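Local coordinates for IroE-like serine hydrolase (Shewanella oneidensis, PDB 3GFF), which probably hydrolyses ester bonds as an IroE-like serine hydrolase of the esterase D family, at residues Glu11-Arg16 with Tyr28-Pro33; Gln38-Tyr43 with Gln132-Gly137. All coordinates share one frame; numbering follows the deposited sequence.

Contact 1. Residues Glu11-Arg16 with Tyr28-Pro33; sequences EYQSKR and YVIALP
Lys15 sets its CB over one face of the Tyr28 ring, offset toward the rim. Lys15 CB sits 3.3 Å from the centroid of the Tyr28 ring, 17° off the ring normal, a CH-pi contact. Lys15 CG lies by the phenol end, 3.2 Å from Tyr28 OH, and the end of the lysine chain then leads away. The two side chains run side by side and point the same way. Tyr28 CG stands between its backbone N and carbonyl carbon (chi1 67°), and the ring meets Lys15 CB from there. Beyond them Gln13 CB meets Ile30 CB at 4.2 Å. On the other face of the sheet Tyr12 CD1 touches Val29 CG1 at 3.8 Å.

The backbone sets this register. Gln13 with Ile30 and Lys15 with Tyr28 are antiparallel hydrogen-bonded pairs; Gln13 N gives a 2.8 Å bond to Ile30 O. Leu125, Ser128 and Ile129 of helix 114-132 also touch Tyr28. An alanine here would probably leave Lys15 CG without the ring it packs on and open a gap toward that helix. Backbone hydrogen bonds thus tie the outermost strand of the sheet to its hairpin partner, while Lys15 CB and CG cover a buried aromatic ring.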
ATOM      1  N   GLU A  11      -6.433   2.016 -14.640  1.00 39.91           N
ATOM      2  CA  GLU A  11      -6.942   2.461 -15.998  1.00 40.42           C
ATOM      3  C   GLU A  11      -6.123   3.622 -16.534  1.00 40.27           C
ATOM      4  O   GLU A  11      -6.388   4.809 -16.287  1.00 41.03           O
ATOM      5  CB  GLU A  11      -8.425   2.830 -16.003  1.00 41.01           C
ATOM      6  CG  GLU A  11      -8.895   3.319 -17.378  1.00 41.69           C
ATOM      7  CD  GLU A  11     -10.388   3.358 -17.512  1.00 43.12           C
ATOM      8  OE1 GLU A  11     -11.083   2.693 -16.701  1.00 44.22           O
ATOM      9  OE2 GLU A  11     -10.872   4.043 -18.444  1.00 43.70           O
ATOM     10  N   TYR A  12      -5.122   3.258 -17.302  1.00 39.50           N
ATOM     11  CA  TYR A  12      -4.194   4.225 -17.787  1.00 38.93           C
ATOM     12  C   TYR A  12      -4.302   4.318 -19.308  1.00 36.48           C
ATOM     13  O   TYR A  12      -5.023   3.574 -19.950  1.00 34.70           O
ATOM     14  CB  TYR A  12      -2.783   3.819 -17.334  1.00 40.36           C
ATOM     15  CG  TYR A  12      -2.424   2.423 -17.773  1.00 41.12           C
ATOM     16  CD1 TYR A  12      -2.069   2.159 -19.104  1.00 41.47           C
ATOM     17  CD2 TYR A  12      -2.488   1.354 -16.882  1.00 41.58           C
ATOM     18  CE1 TYR A  12      -1.765   0.880 -19.531  1.00 41.47           C
ATOM     19  CE2 TYR A  12      -2.179   0.061 -17.299  1.00 41.91           C
ATOM     20  CZ  TYR A  12      -1.817  -0.167 -18.623  1.00 41.63           C
ATOM     21  OH  TYR A  12      -1.499  -1.439 -19.043  1.00 41.68           O
ATOM     22  N   GLN A  13      -3.534   5.244 -19.845  1.00 34.51           N
ATOM     23  CA  GLN A  13      -3.450   5.526 -21.254  1.00 33.56           C
ATOM     24  C   GLN A  13      -1.987   5.213 -21.610  1.00 32.16           C
ATOM     25  O   GLN A  13      -1.066   5.737 -20.994  1.00 30.77           O
ATOM     26  CB  GLN A  13      -3.774   7.003 -21.370  1.00 34.70           C
ATOM     27  CG  GLN A  13      -4.160   7.560 -22.688  1.00 35.89           C
ATOM     28  CD  GLN A  13      -4.834   8.925 -22.539  1.00 36.42           C
ATOM     29  OE1 GLN A  13      -5.377   9.458 -23.507  1.00 36.86           O
ATOM     30  NE2 GLN A  13      -4.825   9.480 -21.310  1.00 36.62           N
ATOM     31  N   SER A  14      -1.765   4.306 -22.540  1.00 31.14           N
ATOM     32  CA  SER A  14      -0.404   3.986 -22.966  1.00 31.32           C
ATOM     33  C   SER A  14       0.056   4.978 -24.042  1.00 30.01           C
ATOM     34  O   SER A  14      -0.531   5.075 -25.112  1.00 29.45           O
ATOM     35  CB  SER A  14      -0.312   2.554 -23.489  1.00 32.38           C
ATOM     36  OG  SER A  14       0.827   2.423 -24.333  1.00 34.48           O
ATOM     37  N   LYS A  15       1.150   5.662 -23.758  1.00 29.30           N
ATOM     38  CA  LYS A  15       1.677   6.712 -24.605  1.00 29.25           C
ATOM     39  C   LYS A  15       3.080   6.494 -25.168  1.00 29.04           C
ATOM     40  O   LYS A  15       3.861   5.704 -24.637  1.00 27.26           O
ATOM     41  CB  LYS A  15       1.697   7.993 -23.770  1.00 30.36           C
ATOM     42  CG  LYS A  15       0.789   9.099 -24.225  1.00 32.47           C
ATOM     43  CD  LYS A  15      -0.679   8.826 -24.222  1.00 33.07           C
ATOM     44  CE  LYS A  15      -1.332   9.871 -25.099  1.00 34.29           C
ATOM     45  NZ  LYS A  15      -0.853   9.726 -26.527  1.00 35.21           N
ATOM     46  N   ARG A  16       3.391   7.238 -26.234  1.00 29.15           N
ATOM     47  CA  ARG A  16       4.723   7.249 -26.852  1.00 30.80           C
ATOM     48  C   ARG A  16       5.148   8.649 -27.272  1.00 30.22           C
ATOM     49  O   ARG A  16       4.342   9.449 -27.776  1.00 29.70           O
ATOM     50  CB  ARG A  16       4.796   6.364 -28.099  1.00 33.22           C
ATOM     51  CG  ARG A  16       4.975   4.922 -27.772  1.00 35.96           C
ATOM     52  CD  ARG A  16       4.443   4.033 -28.859  1.00 38.30           C
ATOM     53  NE  ARG A  16       4.197   2.708 -28.296  1.00 39.98           N
ATOM     54  CZ  ARG A  16       4.895   1.605 -28.566  1.00 41.16           C
ATOM     55  NH1 ARG A  16       5.886   1.627 -29.469  1.00 41.92           N
ATOM     56  NH2 ARG A  16       4.562   0.452 -27.956  1.00 40.59           N
ATOM     57  N   TYR A  28       5.544   5.695 -22.033  1.00 21.33           N
ATOM     58  CA  TYR A  28       5.058   6.105 -20.737  1.00 22.59           C
ATOM     59  C   TYR A  28       3.564   5.829 -20.605  1.00 21.66           C
ATOM     60  O   TYR A  28       2.865   5.625 -21.597  1.00 19.75           O
ATOM     61  CB  TYR A  28       5.397   7.576 -20.470  1.00 22.89           C
ATOM     62  CG  TYR A  28       4.711   8.596 -21.334  1.00 23.11           C
ATOM     63  CD1 TYR A  28       5.261   8.988 -22.540  1.00 23.32           C
ATOM     64  CD2 TYR A  28       3.535   9.200 -20.924  1.00 22.31           C
ATOM     65  CE1 TYR A  28       4.663   9.955 -23.307  1.00 24.04           C
ATOM     66  CE2 TYR A  28       2.931  10.161 -21.683  1.00 23.31           C
ATOM     67  CZ  TYR A  28       3.503  10.550 -22.869  1.00 23.39           C
ATOM     68  OH  TYR A  28       2.896  11.484 -23.668  1.00 24.53           O
ATOM     69  N   VAL A  29       3.090   5.831 -19.366  1.00 22.80           N
ATOM     70  CA  VAL A  29       1.689   5.586 -19.038  1.00 23.67           C
ATOM     71  C   VAL A  29       1.123   6.749 -18.210  1.00 24.17           C
ATOM     72  O   VAL A  29       1.826   7.340 -17.407  1.00 25.17           O
ATOM     73  CB  VAL A  29       1.511   4.257 -18.243  1.00 24.34           C
ATOM     74  CG1 VAL A  29       1.614   3.045 -19.148  1.00 23.68           C
ATOM     75  CG2 VAL A  29       2.528   4.175 -17.084  1.00 24.08           C
ATOM     76  N   ILE A  30      -0.134   7.093 -18.454  1.00 24.88           N
ATOM     77  CA  ILE A  30      -0.846   8.177 -17.752  1.00 25.69           C
ATOM     78  C   ILE A  30      -2.103   7.625 -17.057  1.00 25.32           C
ATOM     79  O   ILE A  30      -2.838   6.895 -17.671  1.00 25.28           O
ATOM     80  CB  ILE A  30      -1.388   9.226 -18.761  1.00 26.76           C
ATOM     81  CG1 ILE A  30      -0.270   9.910 -19.539  1.00 27.53           C
ATOM     82  CG2 ILE A  30      -2.239  10.282 -18.071  1.00 27.03           C
ATOM     83  CD1 ILE A  30      -0.808  10.948 -20.538  1.00 26.74           C
ATOM     84  N   ALA A  31      -2.327   7.976 -15.792  1.00 25.91           N
ATOM     85  CA  ALA A  31      -3.552   7.641 -15.064  1.00 25.85           C
ATOM     86  C   ALA A  31      -4.155   9.003 -14.746  1.00 25.70           C
ATOM     87  O   ALA A  31      -3.466   9.866 -14.183  1.00 26.57           O
ATOM     88  CB  ALA A  31      -3.264   6.860 -13.766  1.00 25.68           C
ATOM     89  N   LEU A  32      -5.404   9.216 -15.171  1.00 24.76           N
ATOM     90  CA  LEU A  32      -6.100  10.467 -14.933  1.00 23.42           C
ATOM     91  C   LEU A  32      -6.915  10.311 -13.634  1.00 22.43           C
ATOM     92  O   LEU A  32      -7.416   9.244 -13.339  1.00 20.82           O
ATOM     93  CB  LEU A  32      -7.015  10.815 -16.129  1.00 23.37           C
ATOM     94  CG  LEU A  32      -6.332  11.169 -17.457  1.00 23.46           C
ATOM     95  CD1 LEU A  32      -7.381  11.369 -18.523  1.00 24.74           C
ATOM     96  CD2 LEU A  32      -5.450  12.444 -17.347  1.00 22.42           C
ATOM     97  N   PRO A  33      -7.043  11.380 -12.853  1.00 22.61           N
ATOM     98  CA  PRO A  33      -7.807  11.238 -11.637  1.00 22.34           C
ATOM     99  C   PRO A  33      -9.269  11.017 -11.936  1.00 23.50           C
ATOM    100  O   PRO A  33      -9.756  11.343 -13.032  1.00 24.20           O
ATOM    101  CB  PRO A  33      -7.601  12.583 -10.932  1.00 21.06           C
ATOM    102  CG  PRO A  33      -7.317  13.508 -11.962  1.00 22.03           C
ATOM    103  CD  PRO A  33      -6.546  12.757 -13.021  1.00 22.46           C
TER
HETATM  104  O   HOH W   1      -6.635   7.112 -17.166  1.00 28.98           O

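Contact 2. Residues Gln38-Tyr43 with Gln132-Gly137; sequences QSLEAY and QLRTNG
This contact lies at the N-terminal start of strand 43-48 in the central sheet of an alpha/beta-hydrolase-type fold, where the loop before that strand meets the chain leaving helix 114-132. Arg134 carries most of it. Its guanidinium grips Glu41 O side-on with two nitrogens. Arg134 NE lies 2.8 Å from Glu41 O, above the carbonyl plane, while Arg134 NH2 lies 3.0 Å from Glu41 O, on a lone pair. Both bonds stay near the guanidinium plane. The bend at chi3 (-45°) brings NE out of line with the extended part of the chain. Ser39 O lies over one face of the group, 3.2 Å from Arg134 CZ. Arg134 NH2 also bonds Tyr36 O, and the Tyr36 ring makes a cation-pi contact. The charge is probably eased by the Glu41 and Tyr36 carbonyls and the Tyr36 ring.

The loop is shaped from within: Ser39 OG accepts from Glu41 N at 3.1 Å, an ST turn. The Glu41 carboxylate turns elsewhere, to Ser298 and Gln300.

Beside the arginine the backbones pair. Tyr43 N donates to Arg134 O at 3.0 Å, and Asn136 N donates to Tyr43 O at 2.8 Å. Asn136 CB packs on Ala42 CB at 3.8 Å. Tyr43 and Thr135, on short strand 135-136, make a parallel bridge just before the chain turns into strand 138-144, which neighbours 43-48 in the parallel part of this fold's sheet.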
ATOM      1  N   GLN A  38     -14.944  15.698 -15.892  1.00 22.53           N
ATOM      2  CA  GLN A  38     -16.148  16.387 -15.408  1.00 22.08           C
ATOM      3  C   GLN A  38     -16.056  17.862 -15.011  1.00 22.13           C
ATOM      4  O   GLN A  38     -17.060  18.449 -14.611  1.00 21.24           O
ATOM      5  CB  GLN A  38     -16.773  15.551 -14.299  1.00 22.91           C
ATOM      6  CG  GLN A  38     -17.257  14.186 -14.805  1.00 23.32           C
ATOM      7  CD  GLN A  38     -17.792  13.287 -13.708  1.00 23.56           C
ATOM      8  OE1 GLN A  38     -17.058  12.851 -12.834  1.00 24.94           O
ATOM      9  NE2 GLN A  38     -19.051  12.950 -13.799  1.00 24.09           N
ATOM     10  N   SER A  39     -14.883  18.466 -15.139  1.00 22.07           N
ATOM     11  CA  SER A  39     -14.748  19.886 -14.854  1.00 22.18           C
ATOM     12  C   SER A  39     -13.529  20.454 -15.577  1.00 22.45           C
ATOM     13  O   SER A  39     -12.893  19.750 -16.351  1.00 21.51           O
ATOM     14  CB  SER A  39     -14.605  20.140 -13.342  1.00 22.19           C
ATOM     15  OG  SER A  39     -13.351  19.698 -12.843  1.00 22.53           O
ATOM     16  N   LEU A  40     -13.233  21.726 -15.287  1.00 22.00           N
ATOM     17  CA  LEU A  40     -12.080  22.422 -15.788  1.00 22.55           C
ATOM     18  C   LEU A  40     -10.950  22.429 -14.764  1.00 23.11           C
ATOM     19  O   LEU A  40      -9.952  23.158 -14.916  1.00 24.56           O
ATOM     20  CB  LEU A  40     -12.466  23.851 -16.179  1.00 22.36           C
ATOM     21  CG  LEU A  40     -13.230  23.855 -17.491  1.00 22.64           C
ATOM     22  CD1 LEU A  40     -13.628  25.256 -17.880  1.00 22.96           C
ATOM     23  CD2 LEU A  40     -12.365  23.195 -18.578  1.00 22.82           C
ATOM     24  N   GLU A  41     -11.057  21.583 -13.745  1.00 23.16           N
ATOM     25  CA  GLU A  41     -10.032  21.555 -12.697  1.00 22.40           C
ATOM     26  C   GLU A  41      -8.662  21.105 -13.238  1.00 21.85           C
ATOM     27  O   GLU A  41      -8.583  20.216 -14.087  1.00 21.91           O
ATOM     28  CB  GLU A  41     -10.510  20.690 -11.513  1.00 21.99           C
ATOM     29  CG  GLU A  41      -9.529  20.548 -10.401  1.00 21.56           C
ATOM     30  CD  GLU A  41     -10.074  19.820  -9.173  1.00 22.77           C
ATOM     31  OE1 GLU A  41     -11.254  19.455  -9.121  1.00 23.20           O
ATOM     32  OE2 GLU A  41      -9.288  19.601  -8.235  1.00 24.02           O
ATOM     33  N   ALA A  42      -7.598  21.734 -12.733  1.00 20.88           N
ATOM     34  CA  ALA A  42      -6.225  21.435 -13.116  1.00 20.59           C
ATOM     35  C   ALA A  42      -5.655  20.701 -11.921  1.00 20.61           C
ATOM     36  O   ALA A  42      -5.916  21.092 -10.802  1.00 21.25           O
ATOM     37  CB  ALA A  42      -5.436  22.723 -13.414  1.00 20.66           C
ATOM     38  N   TYR A  43      -4.863  19.660 -12.174  1.00 20.65           N
ATOM     39  CA  TYR A  43      -4.290  18.783 -11.142  1.00 21.49           C
ATOM     40  C   TYR A  43      -2.754  18.805 -11.087  1.00 21.31           C
ATOM     41  O   TYR A  43      -2.091  19.167 -12.054  1.00 20.49           O
ATOM     42  CB  TYR A  43      -4.733  17.351 -11.444  1.00 21.44           C
ATOM     43  CG  TYR A  43      -6.238  17.211 -11.437  1.00 20.86           C
ATOM     44  CD1 TYR A  43      -6.927  16.986 -10.243  1.00 21.88           C
ATOM     45  CD2 TYR A  43      -6.973  17.367 -12.600  1.00 21.01           C
ATOM     46  CE1 TYR A  43      -8.313  16.893 -10.224  1.00 21.57           C
ATOM     47  CE2 TYR A  43      -8.368  17.265 -12.605  1.00 21.44           C
ATOM     48  CZ  TYR A  43      -9.030  17.042 -11.414  1.00 21.18           C
ATOM     49  OH  TYR A  43     -10.399  16.960 -11.392  1.00 21.77           O
ATOM     50  N   GLN A 132      -1.451  18.422 -23.355  1.00 23.18           N
ATOM     51  CA  GLN A 132      -2.555  17.477 -23.481  1.00 24.32           C
ATOM     52  C   GLN A 132      -3.497  17.470 -22.260  1.00 23.36           C
ATOM     53  O   GLN A 132      -4.717  17.279 -22.403  1.00 20.97           O
ATOM     54  CB  GLN A 132      -2.015  16.052 -23.693  1.00 25.57           C
ATOM     55  CG  GLN A 132      -1.280  15.899 -25.022  1.00 26.79           C
ATOM     56  CD  GLN A 132      -0.533  14.574 -25.193  1.00 27.90           C
ATOM     57  OE1 GLN A 132      -0.432  13.746 -24.266  1.00 28.63           O
ATOM     58  NE2 GLN A 132      -0.017  14.355 -26.428  1.00 31.10           N
ATOM     59  N   LEU A 133      -2.939  17.668 -21.071  1.00 21.81           N
ATOM     60  CA  LEU A 133      -3.758  17.643 -19.867  1.00 22.27           C
ATOM     61  C   LEU A 133      -3.761  18.968 -19.079  1.00 22.39           C
ATOM     62  O   LEU A 133      -2.878  19.821 -19.230  1.00 21.36           O
ATOM     63  CB  LEU A 133      -3.282  16.512 -18.960  1.00 21.61           C
ATOM     64  CG  LEU A 133      -3.102  15.095 -19.544  1.00 22.77           C
ATOM     65  CD1 LEU A 133      -2.313  14.248 -18.528  1.00 22.91           C
ATOM     66  CD2 LEU A 133      -4.398  14.401 -19.919  1.00 22.92           C
ATOM     67  N   ARG A 134      -4.764  19.106 -18.211  1.00 22.89           N
ATOM     68  CA  ARG A 134      -4.901  20.275 -17.353  1.00 21.81           C
ATOM     69  C   ARG A 134      -4.097  20.071 -16.073  1.00 21.59           C
ATOM     70  O   ARG A 134      -4.552  19.398 -15.122  1.00 19.71           O
ATOM     71  CB  ARG A 134      -6.371  20.534 -17.040  1.00 21.57           C
ATOM     72  CG  ARG A 134      -7.222  20.830 -18.302  1.00 21.83           C
ATOM     73  CD  ARG A 134      -8.664  21.258 -17.896  1.00 22.15           C
ATOM     74  NE  ARG A 134      -9.186  20.375 -16.858  1.00 22.48           N
ATOM     75  CZ  ARG A 134      -9.829  19.229 -17.057  1.00 23.05           C
ATOM     76  NH1 ARG A 134     -10.142  18.814 -18.264  1.00 23.22           N
ATOM     77  NH2 ARG A 134     -10.209  18.508 -16.015  1.00 23.23           N
ATOM     78  N   THR A 135      -2.886  20.631 -16.085  1.00 20.95           N
ATOM     79  CA  THR A 135      -1.949  20.530 -14.982  1.00 21.17           C
ATOM     80  C   THR A 135      -1.898  21.865 -14.244  1.00 21.31           C
ATOM     81  O   THR A 135      -2.024  22.922 -14.856  1.00 21.29           O
ATOM     82  CB  THR A 135      -0.562  20.144 -15.485  1.00 21.24           C
ATOM     83  OG1 THR A 135      -0.009  21.220 -16.268  1.00 22.19           O
ATOM     84  CG2 THR A 135      -0.674  18.863 -16.333  1.00 21.69           C
ATOM     85  N   ASN A 136      -1.658  21.815 -12.943  1.00 22.10           N
ATOM     86  CA  ASN A 136      -1.736  23.022 -12.093  1.00 22.36           C
ATOM     87  C   ASN A 136      -0.438  23.666 -11.603  1.00 23.40           C
ATOM     88  O   ASN A 136      -0.489  24.560 -10.749  1.00 23.49           O
ATOM     89  CB  ASN A 136      -2.648  22.755 -10.890  1.00 20.44           C
ATOM     90  CG  ASN A 136      -2.003  21.888  -9.818  1.00 20.48           C
ATOM     91  OD1 ASN A 136      -0.798  21.639  -9.842  1.00 21.93           O
ATOM     92  ND2 ASN A 136      -2.806  21.481  -8.821  1.00 18.07           N
ATOM     93  N   GLY A 137       0.701  23.214 -12.114  1.00 23.78           N
ATOM     94  CA  GLY A 137       1.988  23.814 -11.744  1.00 24.61           C
ATOM     95  C   GLY A 137       2.722  23.116 -10.628  1.00 24.73           C
ATOM     96  O   GLY A 137       3.866  23.421 -10.363  1.00 25.78           O
TER
HETATM   97  O   HOH W   2      -5.494  23.556  -9.290  1.00 24.93           O

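Contact 1 closes before contact 2 opens along the chain, and their centres lie about 15 Å apart, on the same side of the chain's centre. They meet directly. Leu32 CD2 packs on Leu133 CD2 at 3.4 Å, and Pro33 CG lies 3.9 Å from Tyr43 CG. Ile30 CG2 also reaches Leu133 CD1 at 4.0 Å. Contact 1 pairs the antiparallel strands at one edge of the mixed sheet, whereas contact 2 lies at the start of strand 43-48 and on the short strand before 138-144. Strand 77-81 runs between strands 24-31 and 43-48. The probable catalytic triad, Ser145, His247 and Asp169, includes no residue of either contact. Its serine follows strand 138-144, which contact 2 leads into.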